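Local structure of aminotransferase (Psychrobacter arcticus 273-4, 3IF2) at residues A[187-192]-A[217-222]. The protein binds pyridoxal 5'-phosphate and probably transfers amino groups between amino acids and keto acids, perhaps as a valine-pyruvate transaminase. Numbering follows the deposited sequence.
With PLP (pyridoxal-5'-phosphate), chain C.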
loop_
_atom_site.group_PDB
_atom_site.type_symbol
_atom_site.label_atom_id
_atom_site.label_comp_id
_atom_site.label_asym_id
_atom_site.label_seq_id
_atom_site.Cartn_x
_atom_site.Cartn_y
_atom_site.Cartn_z
ATOM N N PHE A 187 15.601 34.337 1.221
ATOM C CA PHE A 187 15.814 33.930 2.612
ATOM C C PHE A 187 15.998 32.420 2.755
ATOM O O PHE A 187 15.704 31.660 1.832
ATOM C CB PHE A 187 14.670 34.433 3.501
ATOM C CG PHE A 187 13.317 33.806 3.212
ATOM C CD1 PHE A 187 12.568 34.198 2.109
ATOM C CD2 PHE A 187 12.761 32.883 4.092
ATOM C CE1 PHE A 187 11.308 33.646 1.850
ATOM C CE2 PHE A 187 11.490 32.326 3.852
ATOM C CZ PHE A 187 10.773 32.700 2.723
ATOM N N LYS A 188 16.524 32.016 3.908
ATOM C CA LYS A 188 16.768 30.621 4.229
ATOM C C LYS A 188 16.364 30.359 5.666
ATOM O O LYS A 188 16.833 31.049 6.581
ATOM C CB LYS A 188 18.264 30.280 4.071
ATOM C CG LYS A 188 18.593 28.738 4.003
ATOM C CD LYS A 188 20.052 28.412 4.382
ATOM C CE LYS A 188 20.501 26.976 4.077
ATOM N NZ LYS A 188 19.551 25.860 4.430
ATOM N N TYR A 189 15.499 29.363 5.856
ATOM C CA TYR A 189 15.113 28.896 7.182
ATOM C C TYR A 189 16.319 28.149 7.765
ATOM O O TYR A 189 17.031 27.462 7.009
ATOM C CB TYR A 189 13.911 27.935 7.127
ATOM C CG TYR A 189 12.596 28.548 6.698
ATOM C CD1 TYR A 189 12.016 29.582 7.434
ATOM C CD2 TYR A 189 11.870 28.034 5.611
ATOM C CE1 TYR A 189 10.777 30.136 7.067
ATOM C CE2 TYR A 189 10.629 28.589 5.232
ATOM C CZ TYR A 189 10.094 29.629 5.980
ATOM O OH TYR A 189 8.895 30.166 5.609
ATOM N N ARG A 190 16.538 28.308 9.080
ATOM C CA ARG A 190 17.631 27.622 9.796
ATOM C C ARG A 190 17.169 27.059 11.148
ATOM O O ARG A 190 16.288 27.611 11.801
ATOM C CB ARG A 190 18.901 28.502 9.905
ATOM C CG ARG A 190 19.701 28.547 8.568
ATOM C CD ARG A 190 21.199 28.889 8.717
ATOM N NE ARG A 190 21.484 30.314 8.906
ATOM C CZ ARG A 190 21.809 31.153 7.923
ATOM N NH1 ARG A 190 21.890 30.729 6.665
ATOM N NH2 ARG A 190 22.049 32.422 8.205
ATOM N N VAL A 191 17.774 25.935 11.542
ATOM C CA VAL A 191 17.391 25.227 12.761
ATOM C C VAL A 191 17.732 26.031 14.025
ATOM O O VAL A 191 18.872 26.474 14.201
ATOM C CB VAL A 191 18.015 23.796 12.855
ATOM C CG1 VAL A 191 17.586 23.104 14.147
ATOM C CG2 VAL A 191 17.601 22.949 11.658
ATOM N N ASP A 192 16.717 26.209 14.876
ATOM C CA ASP A 192 16.842 26.892 16.159
ATOM C C ASP A 192 17.213 25.806 17.169
ATOM O O ASP A 192 16.334 25.176 17.766
ATOM C CB ASP A 192 15.527 27.609 16.508
ATOM C CG ASP A 192 15.574 28.372 17.837
ATOM O OD1 ASP A 192 16.646 28.486 18.484
ATOM O OD2 ASP A 192 14.498 28.880 18.217
ATOM N N ASN A 217 9.949 19.801 1.114
ATOM C CA ASN A 217 8.662 20.157 0.526
ATOM C C ASN A 217 8.077 20.851 1.760
ATOM O O ASN A 217 7.995 20.216 2.814
ATOM C CB ASN A 217 7.860 18.889 0.131
ATOM C CG ASN A 217 6.447 19.188 -0.416
ATOM O OD1 ASN A 217 5.918 20.260 -0.211
ATOM N ND2 ASN A 217 5.835 18.215 -1.096
ATOM N N PRO A 218 7.592 22.098 1.634
ATOM C CA PRO A 218 7.364 22.974 0.491
ATOM C C PRO A 218 8.383 24.072 0.214
ATOM O O PRO A 218 8.166 24.844 -0.712
ATOM C CB PRO A 218 6.117 23.704 0.973
ATOM C CG PRO A 218 6.477 24.036 2.404
ATOM C CD PRO A 218 7.336 22.859 2.878
ATOM N N THR A 219 9.448 24.154 1.000
ATOM C CA THR A 219 10.332 25.314 0.990
ATOM C C THR A 219 11.421 25.343 -0.044
ATOM O O THR A 219 11.809 26.420 -0.489
ATOM C CB THR A 219 11.021 25.463 2.353
ATOM O OG1 THR A 219 11.731 24.253 2.639
ATOM C CG2 THR A 219 9.994 25.720 3.437
ATOM N N GLY A 220 11.919 24.170 -0.413
ATOM C CA GLY A 220 13.092 24.051 -1.253
ATOM C C GLY A 220 14.379 24.158 -0.419
ATOM O O GLY A 220 15.480 24.176 -0.994
ATOM N N ASN A 221 14.248 24.171 0.920
ATOM C CA ASN A 221 15.375 24.310 1.829
ATOM C C ASN A 221 16.169 23.016 1.934
ATOM O O ASN A 221 15.577 21.930 2.006
ATOM C CB ASN A 221 14.902 24.677 3.257
ATOM C CG ASN A 221 16.069 25.028 4.190
ATOM O OD1 ASN A 221 16.899 25.872 3.864
ATOM N ND2 ASN A 221 16.137 24.373 5.335
ATOM N N VAL A 222 17.495 23.149 1.970
ATOM C CA VAL A 222 18.395 22.029 2.198
ATOM C C VAL A 222 19.084 22.305 3.520
ATOM O O VAL A 222 19.852 23.270 3.632
ATOM C CB VAL A 222 19.407 21.838 1.052
ATOM C CG1 VAL A 222 20.429 20.728 1.378
ATOM C CG2 VAL A 222 18.659 21.510 -0.212
HETATM N N1 PLP C . 8.595 13.198 0.723
HETATM C C2 PLP C . 8.396 14.474 0.241
HETATM C C2A PLP C . 9.277 15.561 0.770
HETATM C C3 PLP C . 7.396 14.712 -0.729
HETATM O O3 PLP C . 7.167 15.963 -1.237
HETATM C C4 PLP C . 6.586 13.643 -1.182
HETATM C C4A PLP C . 5.357 14.002 -2.009
HETATM O O4A PLP C . 5.088 13.410 -3.062
HETATM C C5 PLP C . 6.814 12.326 -0.659
HETATM C C6 PLP C . 7.833 12.145 0.295
HETATM C C5A PLP C . 5.965 11.099 -1.049
HETATM O O4P PLP C . 6.431 10.426 -2.200
HETATM P P PLP C . 5.883 8.965 -2.577
HETATM O O1P PLP C . 4.881 8.278 -1.682
HETATM O O2P PLP C . 7.148 8.175 -2.583
HETATM O O3P PLP C . 5.283 9.117 -3.919
HETATM O O HOH W 1 18.713 25.051 6.836
#
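Lys188, on strand 183-190, and Asn221, in the loop that leads from strand 207-213 to helix 225-237, have the closest pair of CA atoms across the contact, 6.9 Å apart, and the link between strand and loop is made by side chains, the carbonyl O of Val222 and one water. The lysine chain runs out nearly extended, then turns at its last torsion (chi4 -44°), which brings the ammonium group within bonding distance of two carbonyl oxygens. Asn221, whose side chain crosses that of the lysine at about a right angle, offers OD1 to Lys188 NZ at 2.7 Å, with the donor tilted from the amide plane. The backbone O of Val222 also lies 2.7 Å from Lys188 NZ, which sits well above that carbonyl plane. Glu363 forms a salt bridge with the same ammonium group and also accepts from the backbone N of Val222, so the buried charge is probably balanced locally. A water links lysine, asparagine and strand: it accepts from Lys188 NZ and from Asn221 ND2 (3.1 Å) and donates to Tyr189 O (2.9 Å). In this fold, that of class I and II aminotransferases, the loop also carries a residue that binds the cofactor: just before the cis peptide bond to Pro218, Asn217 ND2 gives PLP O3 a nearly straight hydrogen bond of 2.6 Å, while Asn217 OD1 accepts from Arg416. Between these two ends, Thr219 OG1 accepts the backbone N-H of Asn221 at 3.0 Å, closing an ST turn. The threonine's methyl CG2 meets the edge of the Tyr189 ring near its plane, 3.4 Å from CE2. Phe187 CE2 lies over one face of that ring, offset toward the rim, and the phenol OH is hydrogen-bonded to His410 and Trp369.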